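Local coordinates for AxyAgu115A (Amphibacillus xylanus NBRC 15112, PDB 6NPS), which is a family GH115 alpha-glucuronidase that probably removes glucuronic acid side groups from arabinoglucuronoxylan, at residues V140-V145 against D199-L204; D504-L509 against E553-E558; A220-D225 against L251-E256. The protein carries 3 engineered substitutions. All coordinates share one frame; numbering follows the deposited sequence.

Contact 1. Residues V140-V145 against D199-L204; sequences VDWSGV and DHVFEL
Two donors grip Asp141 OD2: the imidazole N-H of His200 and a bridging water. The result is a His-carboxylate hydrogen bond that ties the loop 140-145 to helix 195-207, which links strands 170-174 and 212-214 of the TIM barrel. His200 ND1 lies 2.9 Å from Asp141 OD2, in a nearly straight bond of 166° at the syn lone pair. The acid meets the ring at its edge and in its plane, carboxylate and imidazole being nearly coplanar, 12° apart. The water donates over 2.7 Å to Asp141 OD2 and over 2.9 Å to His200 O, which also accepts the helical bond from Leu204 N. One histidine is joined to the same carboxylate oxygen twice, directly by its side chain and through water by its backbone carbonyl.

A second acid lies close, with Glu203 OE1 4.1 Å from Asp141 OD2. Arg207, in a salt bridge with Glu203 OE2, probably offsets the crowding of negative charge, while the two acids together would be expected to favour a protonated imidazole.

Beside this polar grip the loop is seated by Trp142. Its CG is anti to the backbone N (chi1 -176°), which lays the indole against the helix; Trp185 and Ile454, outside the two segments, also meet this ring system. Val201 CG2 approaches Trp142 CZ3 obliquely at 4.4 Å. Over one indole face stands Leu204, forming a CH-pi contact in which its CD2 methyl is 4.0 Å from the centroid of the five-membered ring of Trp142.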
loop_
_atom_site.group_PDB
_atom_site.type_symbol
_atom_site.label_atom_id
_atom_site.label_comp_id
_atom_site.label_asym_id
_atom_site.label_seq_id
_atom_site.Cartn_x
_atom_site.Cartn_y
_atom_site.Cartn_z
ATOM N N VAL A 140 -32.838 -21.788 -29.890
ATOM C CA VAL A 140 -32.965 -21.424 -31.307
ATOM C C VAL A 140 -33.372 -19.956 -31.474
ATOM O O VAL A 140 -32.780 -19.220 -32.271
ATOM C CB VAL A 140 -33.950 -22.378 -32.024
ATOM C CG1 VAL A 140 -35.324 -22.387 -31.345
ATOM C CG2 VAL A 140 -34.060 -22.007 -33.494
ATOM N N ASP A 141 -34.338 -19.497 -30.706
ATOM C CA ASP A 141 -34.765 -18.104 -30.797
ATOM C C ASP A 141 -33.980 -17.190 -29.863
ATOM O O ASP A 141 -33.540 -16.114 -30.276
ATOM C CB ASP A 141 -36.265 -18.001 -30.489
ATOM C CG ASP A 141 -36.744 -16.557 -30.365
ATOM O OD1 ASP A 141 -37.081 -15.945 -31.405
ATOM O OD2 ASP A 141 -36.778 -16.035 -29.227
ATOM N N TRP A 142 -33.769 -17.622 -28.616
ATOM C CA TRP A 142 -33.138 -16.781 -27.607
ATOM C C TRP A 142 -31.701 -16.401 -27.968
ATOM O O TRP A 142 -31.298 -15.244 -27.790
ATOM C CB TRP A 142 -33.173 -17.475 -26.242
ATOM C CG TRP A 142 -32.619 -16.549 -25.229
ATOM C CD1 TRP A 142 -31.374 -16.573 -24.674
ATOM C CD2 TRP A 142 -33.279 -15.394 -24.700
ATOM N NE1 TRP A 142 -31.231 -15.513 -23.810
ATOM C CE2 TRP A 142 -32.388 -14.780 -23.805
ATOM C CE3 TRP A 142 -34.550 -14.847 -24.883
ATOM C CZ2 TRP A 142 -32.717 -13.622 -23.096
ATOM C CZ3 TRP A 142 -34.889 -13.701 -24.166
ATOM C CH2 TRP A 142 -33.960 -13.093 -23.298
ATOM N N SER A 143 -30.902 -17.347 -28.474
ATOM C CA SER A 143 -29.495 -17.105 -28.769
ATOM C C SER A 143 -29.182 -17.197 -30.260
ATOM O O SER A 143 -28.002 -17.148 -30.647
ATOM C CB SER A 143 -28.616 -18.106 -28.009
ATOM O OG SER A 143 -28.825 -18.022 -26.606
ATOM N N GLY A 144 -30.196 -17.370 -31.102
ATOM C CA GLY A 144 -29.932 -17.555 -32.526
ATOM C C GLY A 144 -29.140 -18.805 -32.859
ATOM O O GLY A 144 -28.248 -18.757 -33.701
ATOM N N VAL A 145 -29.444 -19.928 -32.218
ATOM C CA VAL A 145 -28.771 -21.187 -32.529
ATOM C C VAL A 145 -29.524 -21.836 -33.691
ATOM O O VAL A 145 -30.576 -22.436 -33.502
ATOM C CB VAL A 145 -28.710 -22.106 -31.306
ATOM C CG1 VAL A 145 -27.996 -23.434 -31.663
ATOM C CG2 VAL A 145 -27.991 -21.369 -30.168
ATOM N N ASP A 199 -43.018 -12.549 -25.211
ATOM C CA ASP A 199 -43.229 -13.749 -26.010
ATOM C C ASP A 199 -41.926 -14.548 -26.148
ATOM O O ASP A 199 -41.931 -15.776 -26.029
ATOM C CB ASP A 199 -43.814 -13.358 -27.369
ATOM C CG ASP A 199 -44.309 -14.557 -28.154
ATOM O OD1 ASP A 199 -43.776 -14.795 -29.262
ATOM O OD2 ASP A 199 -45.212 -15.268 -27.667
ATOM N N HIS A 200 -40.790 -13.867 -26.319
ATOM C CA HIS A 200 -39.496 -14.574 -26.380
ATOM C C HIS A 200 -39.092 -15.189 -25.033
ATOM O O HIS A 200 -38.477 -16.273 -24.980
ATOM C CB HIS A 200 -38.412 -13.614 -26.848
ATOM C CG HIS A 200 -38.683 -13.015 -28.193
ATOM N ND1 HIS A 200 -38.326 -13.640 -29.372
ATOM C CD2 HIS A 200 -39.271 -11.847 -28.548
ATOM C CE1 HIS A 200 -38.685 -12.884 -30.395
ATOM N NE2 HIS A 200 -39.264 -11.791 -29.921
ATOM N N VAL A 201 -39.358 -14.475 -23.938
ATOM C CA VAL A 201 -39.117 -15.006 -22.597
ATOM C C VAL A 201 -39.974 -16.248 -22.362
ATOM O O VAL A 201 -39.495 -17.268 -21.850
ATOM C CB VAL A 201 -39.414 -13.921 -21.539
ATOM C CG1 VAL A 201 -39.364 -14.490 -20.126
ATOM C CG2 VAL A 201 -38.450 -12.789 -21.692
ATOM N N PHE A 202 -41.267 -16.162 -22.684
ATOM C CA PHE A 202 -42.142 -17.310 -22.478
ATOM C C PHE A 202 -41.667 -18.508 -23.303
ATOM O O PHE A 202 -41.710 -19.647 -22.830
ATOM C CB PHE A 202 -43.592 -16.981 -22.835
ATOM C CG PHE A 202 -44.208 -15.840 -22.017
ATOM C CD1 PHE A 202 -43.781 -15.557 -20.722
ATOM C CD2 PHE A 202 -45.216 -15.070 -22.565
ATOM C CE1 PHE A 202 -44.356 -14.509 -19.994
ATOM C CE2 PHE A 202 -45.806 -14.002 -21.845
ATOM C CZ PHE A 202 -45.385 -13.742 -20.554
ATOM N N GLU A 203 -41.236 -18.270 -24.544
ATOM C CA GLU A 203 -40.792 -19.372 -25.395
ATOM C C GLU A 203 -39.553 -20.040 -24.817
ATOM O O GLU A 203 -39.463 -21.273 -24.782
ATOM C CB GLU A 203 -40.518 -18.864 -26.815
ATOM C CG GLU A 203 -40.179 -19.973 -27.801
ATOM C CD GLU A 203 -39.777 -19.483 -29.200
ATOM O OE1 GLU A 203 -40.111 -18.333 -29.583
ATOM O OE2 GLU A 203 -39.144 -20.287 -29.926
ATOM N N LEU A 204 -38.586 -19.240 -24.356
ATOM C CA LEU A 204 -37.377 -19.791 -23.767
ATOM C C LEU A 204 -37.712 -20.652 -22.559
ATOM O O LEU A 204 -37.197 -21.767 -22.416
ATOM C CB LEU A 204 -36.424 -18.668 -23.379
ATOM C CG LEU A 204 -35.218 -19.108 -22.556
ATOM C CD1 LEU A 204 -34.224 -20.016 -23.359
ATOM C CD2 LEU A 204 -34.473 -17.895 -22.009
HETATM O O HOH W 1 -36.916 -17.569 -27.005
#

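Contact 2. Residues D504-L509 against E553-E558; sequences DKVFEL and EELYQE
Lys505 and Glu554 start alike: in each, CG is anti to the carbonyl carbon and beside the backbone N (chi1 -72° and -67°), and beyond CG each chain runs extended. Launched from two different helices, the chains cross at about a right angle and meet at their tips. There Lys505 NZ donates to Glu554 OE1 at 2.8 Å, a salt bridge in which the ammonium meets the oxygen almost along its C-O axis. A water accepts from Lys505 NZ at 2.7 Å and makes a weak 3.4 Å bond to Glu558 OE2, so the second acid, one helical turn further on, is reached only indirectly; Glu558 OE2 is also hydrogen-bonded to Gln502. With two acidic groups nearby, the lysine would be expected to stay charged.

Beneath the ionic bridge the interface turns apolar, and one methyl does most of the work. Leu555 CD1 rests 3.6 Å from Val506 CG2, the closest apolar approach, and 4.1 Å from Leu509 CD1. The same Leu555 CD1 also comes within 4.1 Å of Lys505 CB, so the lysine supplies aliphatic packing at its root and charge at its tip. Leu509 and Leu555 slide past each other in opposite directions, whereas Val506 crosses Leu555 obliquely.

The segment axes approach to 10.9 Å and cross obliquely, their N-to-C directions 134° apart, so the contact is a helix-helix packing that binds the last turns of helix 537-558 to the first half of helix 500-519. Around it the helical region continues: helix 564-596 covers Leu509 through Val571 and Thr575 and Leu555 through Tyr567, while helix 482-494 meets Val506 through Ile490.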
loop_
_atom_site.group_PDB
_atom_site.type_symbol
_atom_site.label_atom_id
_atom_site.label_comp_id
_atom_site.label_asym_id
_atom_site.label_seq_id
_atom_site.Cartn_x
_atom_site.Cartn_y
_atom_site.Cartn_z
ATOM N N ASP A 504 -14.692 -30.752 -28.006
ATOM C CA ASP A 504 -14.011 -30.907 -26.729
ATOM C C ASP A 504 -13.277 -29.634 -26.353
ATOM O O ASP A 504 -13.048 -29.377 -25.172
ATOM C CB ASP A 504 -13.050 -32.087 -26.712
ATOM C CG ASP A 504 -12.625 -32.461 -25.274
ATOM O OD1 ASP A 504 -13.342 -33.251 -24.607
ATOM O OD2 ASP A 504 -11.591 -31.947 -24.792
ATOM N N LYS A 505 -12.889 -28.822 -27.331
ATOM C CA LYS A 505 -12.323 -27.532 -26.983
ATOM C C LYS A 505 -13.393 -26.628 -26.369
ATOM O O LYS A 505 -13.121 -25.929 -25.383
ATOM C CB LYS A 505 -11.686 -26.899 -28.217
ATOM C CG LYS A 505 -10.364 -27.608 -28.623
ATOM C CD LYS A 505 -9.804 -27.044 -29.920
ATOM C CE LYS A 505 -8.496 -27.767 -30.253
ATOM N NZ LYS A 505 -7.890 -27.172 -31.454
ATOM N N VAL A 506 -14.617 -26.648 -26.921
ATOM C CA VAL A 506 -15.715 -25.890 -26.299
ATOM C C VAL A 506 -15.920 -26.345 -24.861
ATOM O O VAL A 506 -16.130 -25.529 -23.960
ATOM C CB VAL A 506 -17.012 -26.028 -27.112
ATOM C CG1 VAL A 506 -18.194 -25.353 -26.338
ATOM C CG2 VAL A 506 -16.815 -25.404 -28.498
ATOM N N PHE A 507 -15.832 -27.655 -24.610
ATOM C CA PHE A 507 -15.959 -28.130 -23.233
ATOM C C PHE A 507 -14.864 -27.546 -22.334
ATOM O O PHE A 507 -15.150 -27.086 -21.221
ATOM C CB PHE A 507 -15.929 -29.659 -23.188
ATOM C CG PHE A 507 -15.932 -30.190 -21.784
ATOM C CD1 PHE A 507 -17.101 -30.172 -21.025
ATOM C CD2 PHE A 507 -14.758 -30.610 -21.182
ATOM C CE1 PHE A 507 -17.103 -30.609 -19.713
ATOM C CE2 PHE A 507 -14.747 -31.053 -19.874
ATOM C CZ PHE A 507 -15.937 -31.048 -19.130
ATOM N N GLU A 508 -13.597 -27.552 -22.794
ATOM C CA GLU A 508 -12.539 -26.906 -22.013
ATOM C C GLU A 508 -12.869 -25.454 -21.687
ATOM O O GLU A 508 -12.540 -24.982 -20.596
ATOM C CB GLU A 508 -11.209 -26.944 -22.759
ATOM C CG GLU A 508 -10.610 -28.332 -22.941
ATOM C CD GLU A 508 -9.220 -28.265 -23.589
ATOM O OE1 GLU A 508 -8.284 -27.689 -22.976
ATOM O OE2 GLU A 508 -9.067 -28.779 -24.720
ATOM N N LEU A 509 -13.428 -24.703 -22.656
ATOM C CA LEU A 509 -13.720 -23.282 -22.452
ATOM C C LEU A 509 -14.803 -23.094 -21.396
ATOM O O LEU A 509 -14.663 -22.262 -20.493
ATOM C CB LEU A 509 -14.185 -22.617 -23.763
ATOM C CG LEU A 509 -13.106 -22.523 -24.835
ATOM C CD1 LEU A 509 -13.644 -21.938 -26.121
ATOM C CD2 LEU A 509 -11.936 -21.677 -24.309
ATOM N N GLU A 553 -9.924 -18.228 -29.369
ATOM C CA GLU A 553 -9.609 -17.567 -30.632
ATOM C C GLU A 553 -9.498 -18.544 -31.799
ATOM O O GLU A 553 -9.809 -18.172 -32.940
ATOM C CB GLU A 553 -8.329 -16.730 -30.502
ATOM C CG GLU A 553 -8.549 -15.492 -29.617
ATOM C CD GLU A 553 -9.014 -14.250 -30.398
ATOM O OE1 GLU A 553 -9.711 -14.382 -31.431
ATOM O OE2 GLU A 553 -8.684 -13.120 -29.963
ATOM N N GLU A 554 -9.082 -19.791 -31.558
ATOM C CA GLU A 554 -9.083 -20.763 -32.646
ATOM C C GLU A 554 -10.499 -20.987 -33.146
ATOM O O GLU A 554 -10.757 -20.965 -34.359
ATOM C CB GLU A 554 -8.491 -22.096 -32.186
ATOM C CG GLU A 554 -7.029 -22.084 -31.850
ATOM C CD GLU A 554 -6.569 -23.426 -31.267
ATOM O OE1 GLU A 554 -7.183 -24.468 -31.598
ATOM O OE2 GLU A 554 -5.598 -23.432 -30.475
ATOM N N LEU A 555 -11.444 -21.215 -32.221
ATOM C CA LEU A 555 -12.808 -21.504 -32.672
ATOM C C LEU A 555 -13.491 -20.268 -33.250
ATOM O O LEU A 555 -14.351 -20.391 -34.126
ATOM C CB LEU A 555 -13.638 -22.092 -31.522
ATOM C CG LEU A 555 -13.058 -23.383 -30.931
ATOM C CD1 LEU A 555 -13.875 -23.850 -29.750
ATOM C CD2 LEU A 555 -12.998 -24.477 -31.990
ATOM N N TYR A 556 -13.153 -19.079 -32.742
ATOM C CA TYR A 556 -13.646 -17.819 -33.313
ATOM C C TYR A 556 -13.331 -17.742 -34.803
ATOM O O TYR A 556 -14.176 -17.333 -35.606
ATOM C CB TYR A 556 -12.987 -16.657 -32.535
ATOM C CG TYR A 556 -13.391 -15.244 -32.877
ATOM C CD1 TYR A 556 -12.784 -14.568 -33.925
ATOM C CD2 TYR A 556 -14.319 -14.548 -32.100
ATOM C CE1 TYR A 556 -13.120 -13.257 -34.221
ATOM C CE2 TYR A 556 -14.675 -13.226 -32.391
ATOM C CZ TYR A 556 -14.082 -12.596 -33.450
ATOM O OH TYR A 556 -14.415 -11.296 -33.760
ATOM N N GLN A 557 -12.126 -18.165 -35.191
ATOM C CA GLN A 557 -11.760 -18.138 -36.595
ATOM C C GLN A 557 -12.293 -19.335 -37.367
ATOM O O GLN A 557 -12.477 -19.248 -38.588
ATOM C CB GLN A 557 -10.278 -18.062 -36.808
ATOM C CG GLN A 557 -10.136 -17.326 -38.119
ATOM C CD GLN A 557 -8.741 -17.305 -38.660
ATOM O OE1 GLN A 557 -8.297 -18.254 -39.315
ATOM N NE2 GLN A 557 -8.003 -16.247 -38.344
ATOM N N GLU A 558 -12.520 -20.471 -36.705
ATOM C CA GLU A 558 -12.982 -21.667 -37.440
ATOM C C GLU A 558 -14.499 -21.725 -37.631
ATOM O O GLU A 558 -14.962 -22.259 -38.641
ATOM C CB GLU A 558 -12.497 -22.936 -36.737
ATOM C CG GLU A 558 -10.991 -23.126 -36.910
ATOM C CD GLU A 558 -10.366 -23.971 -35.810
ATOM O OE1 GLU A 558 -9.119 -23.939 -35.676
ATOM O OE2 GLU A 558 -11.116 -24.674 -35.092
HETATM O O HOH W 2 -9.906 -27.303 -33.242
#

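Contact 3. Residues A220-D225 against L251-E256; sequences ARFNDD and LRYGEE
Around Asn223 the two loops are drawn tightly together, whereas toward Arg221 and Asp224 they are joined largely through water. On the tight side Asn223 ND2 donates to Glu256 OE2 at 2.9 Å, with the hydrogen directed at the syn lone pair at 146°. Amide and carboxylate stand almost perpendicular, 86° apart. Tyr253 N also donates to Glu256 OE2, at 2.9 Å but from above the carboxylate plane, and Arg252 NH1 forms a salt bridge with Glu256 OE1 at 2.8 Å. With both oxygens engaged, the buried carboxylate has its rotation fixed and its negative charge probably stabilised.

Tyr253 fills the rest of the tight zone. Over one face of its ring lies Phe222 CB, 4.0 Å from Tyr253 CE2, in a CH-pi contact; at the ring edge sits Asn223 ND2, 3.3 Å from Tyr253 CD2. Tyr253 OH is hydrogen-bonded to Gly243 O, which holds the ring from its far end.

On the looser side Arg221 CG touches Glu255 CB at 3.7 Å, but the glutamate's bent chain carries its carboxylate off to Lys258. One water bridges Arg221 NH1 and Glu256 O, and another links Ala220 O to Glu255 N. Asp224 OD2 and Glu256 OE1 are like charges 4.1 Å apart; a water between them donates to both, and Arg290 pairs with Asp224 OD1.

The arrangement belongs to neighbouring beta-alpha loops of a TIM barrel: the segments lie in the loops that leave the C-terminal ends of the adjacent parallel strands 212-214 and 241-242, the side on which barrels of this fold carry their active sites.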
loop_
_atom_site.group_PDB
_atom_site.type_symbol
_atom_site.label_atom_id
_atom_site.label_comp_id
_atom_site.label_asym_id
_atom_site.label_seq_id
_atom_site.Cartn_x
_atom_site.Cartn_y
_atom_site.Cartn_z
ATOM N N ALA A 220 -40.715 -1.590 -14.097
ATOM C CA ALA A 220 -41.669 -2.234 -14.978
ATOM C C ALA A 220 -42.837 -2.693 -14.128
ATOM O O ALA A 220 -42.679 -2.971 -12.935
ATOM C CB ALA A 220 -41.046 -3.434 -15.707
ATOM N N ARG A 221 -44.006 -2.794 -14.755
ATOM C CA ARG A 221 -45.198 -3.336 -14.109
ATOM C C ARG A 221 -45.768 -4.360 -15.080
ATOM O O ARG A 221 -46.397 -3.982 -16.078
ATOM C CB ARG A 221 -46.222 -2.238 -13.808
ATOM C CG ARG A 221 -45.798 -1.331 -12.678
ATOM C CD ARG A 221 -46.764 -0.157 -12.542
ATOM N NE ARG A 221 -46.731 0.727 -13.704
ATOM C CZ ARG A 221 -47.728 1.536 -14.072
ATOM N NH1 ARG A 221 -48.845 1.598 -13.358
ATOM N NH2 ARG A 221 -47.609 2.295 -15.151
ATOM N N PHE A 222 -45.541 -5.631 -14.765
ATOM C CA PHE A 222 -45.894 -6.700 -15.674
ATOM C C PHE A 222 -47.387 -6.662 -15.973
ATOM O O PHE A 222 -47.788 -6.863 -17.123
ATOM C CB PHE A 222 -45.480 -8.024 -15.067
ATOM C CG PHE A 222 -45.765 -9.227 -15.941
ATOM C CD1 PHE A 222 -44.906 -9.591 -16.968
ATOM C CD2 PHE A 222 -46.922 -9.989 -15.723
ATOM C CE1 PHE A 222 -45.180 -10.766 -17.735
ATOM C CE2 PHE A 222 -47.222 -11.097 -16.501
ATOM C CZ PHE A 222 -46.329 -11.508 -17.492
ATOM N N ASN A 223 -48.215 -6.339 -14.965
ATOM C CA ASN A 223 -49.686 -6.334 -15.162
ATOM C C ASN A 223 -50.198 -5.152 -15.967
ATOM O O ASN A 223 -51.379 -5.151 -16.332
ATOM C CB ASN A 223 -50.427 -6.337 -13.828
ATOM C CG ASN A 223 -50.193 -7.620 -13.054
ATOM O OD1 ASN A 223 -50.062 -8.699 -13.646
ATOM N ND2 ASN A 223 -50.090 -7.510 -11.721
ATOM N N ASP A 224 -49.344 -4.161 -16.260
ATOM C CA ASP A 224 -49.758 -2.907 -16.871
ATOM C C ASP A 224 -49.012 -2.540 -18.148
ATOM O O ASP A 224 -49.436 -1.591 -18.818
ATOM C CB ASP A 224 -49.575 -1.749 -15.876
ATOM C CG ASP A 224 -50.343 -1.962 -14.569
ATOM O OD1 ASP A 224 -51.577 -1.711 -14.549
ATOM O OD2 ASP A 224 -49.717 -2.371 -13.564
ATOM N N ASP A 225 -47.916 -3.230 -18.490
ATOM C CA ASP A 225 -46.982 -2.797 -19.528
ATOM C C ASP A 225 -47.166 -3.547 -20.835
ATOM O O ASP A 225 -46.275 -3.496 -21.694
ATOM C CB ASP A 225 -45.529 -2.996 -19.075
ATOM C CG ASP A 225 -45.093 -2.007 -17.993
ATOM O OD1 ASP A 225 -45.811 -1.000 -17.755
ATOM O OD2 ASP A 225 -44.012 -2.247 -17.382
ATOM N N LEU A 251 -50.657 -10.512 -5.888
ATOM C CA LEU A 251 -50.669 -10.272 -7.341
ATOM C C LEU A 251 -50.410 -8.805 -7.696
ATOM O O LEU A 251 -50.845 -8.309 -8.748
ATOM C CB LEU A 251 -51.971 -10.771 -7.976
ATOM C CG LEU A 251 -52.294 -12.243 -7.675
ATOM C CD1 LEU A 251 -53.657 -12.632 -8.286
ATOM C CD2 LEU A 251 -51.151 -13.205 -8.178
ATOM N N ARG A 252 -49.682 -8.118 -6.822
ATOM C CA ARG A 252 -49.297 -6.721 -6.989
ATOM C C ARG A 252 -47.786 -6.660 -7.161
ATOM O O ARG A 252 -47.053 -6.914 -6.195
ATOM C CB ARG A 252 -49.704 -5.921 -5.757
ATOM C CG ARG A 252 -51.230 -5.744 -5.670
ATOM C CD ARG A 252 -51.726 -4.877 -6.806
ATOM N NE ARG A 252 -52.967 -4.212 -6.419
ATOM C CZ ARG A 252 -53.670 -3.394 -7.201
ATOM N NH1 ARG A 252 -53.267 -3.118 -8.441
ATOM N NH2 ARG A 252 -54.792 -2.846 -6.735
ATOM N N TYR A 253 -47.306 -6.264 -8.346
ATOM C CA TYR A 253 -45.849 -6.143 -8.479
ATOM C C TYR A 253 -45.352 -4.860 -7.819
ATOM O O TYR A 253 -46.121 -3.933 -7.572
ATOM C CB TYR A 253 -45.429 -6.198 -9.943
ATOM C CG TYR A 253 -45.668 -7.605 -10.471
ATOM C CD1 TYR A 253 -44.756 -8.629 -10.205
ATOM C CD2 TYR A 253 -46.852 -7.916 -11.158
ATOM C CE1 TYR A 253 -44.995 -9.928 -10.639
ATOM C CE2 TYR A 253 -47.084 -9.198 -11.598
ATOM C CZ TYR A 253 -46.140 -10.201 -11.340
ATOM O OH TYR A 253 -46.369 -11.493 -11.759
ATOM N N GLY A 254 -44.027 -4.799 -7.607
ATOM C CA GLY A 254 -43.455 -3.859 -6.658
ATOM C C GLY A 254 -43.662 -2.398 -7.003
ATOM O O GLY A 254 -43.644 -1.543 -6.110
ATOM N N GLU A 255 -43.848 -2.071 -8.282
ATOM C CA GLU A 255 -44.013 -0.664 -8.646
ATOM C C GLU A 255 -45.482 -0.208 -8.674
ATOM O O GLU A 255 -45.741 1.003 -8.802
ATOM C CB GLU A 255 -43.371 -0.395 -10.012
ATOM C CG GLU A 255 -41.844 -0.525 -10.022
ATOM C CD GLU A 255 -41.148 0.682 -9.408
ATOM O OE1 GLU A 255 -40.916 0.702 -8.174
ATOM O OE2 GLU A 255 -40.838 1.618 -10.174
ATOM N N GLU A 256 -46.447 -1.133 -8.555
ATOM C CA GLU A 256 -47.857 -0.744 -8.673
ATOM C C GLU A 256 -48.240 0.287 -7.625
ATOM O O GLU A 256 -48.884 1.292 -7.946
ATOM C CB GLU A 256 -48.772 -1.970 -8.582
ATOM C CG GLU A 256 -48.584 -2.924 -9.782
ATOM C CD GLU A 256 -49.683 -3.992 -9.934
ATOM O OE1 GLU A 256 -50.892 -3.649 -9.844
ATOM O OE2 GLU A 256 -49.320 -5.182 -10.173
HETATM O O HOH W 3 -43.073 -3.773 -10.521
HETATM O O HOH W 4 -49.871 0.866 -10.665
HETATM O O HOH W 5 -48.038 -4.708 -12.629
HETATM O O HOH W 6 -51.272 -1.211 -11.497
#

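Overall arrangement
Followed from the N terminus, the three contacts close in series, none nested or crossing. Contact 1 closes first, returning the chain after 53 residues and joining the loop behind helix 120-133 to the first helix-bearing crossover of the barrel. Contact 3 follows with a shorter span of 25 residues, which holds helix 230-238 and strand 241-242, and joins the loops after two adjacent barrel strands. Contact 2 comes much later, folding helix 537-558 back on helix 500-519. Contacts 1 and 3 touch through Phe202 CZ and Phe222 CZ, 3.9 Å apart, so helix 195-207 leads from one to the other. Contact 2 touches neither, its centre about 24 Å from that of contact 1 and 42 Å from contact 3's.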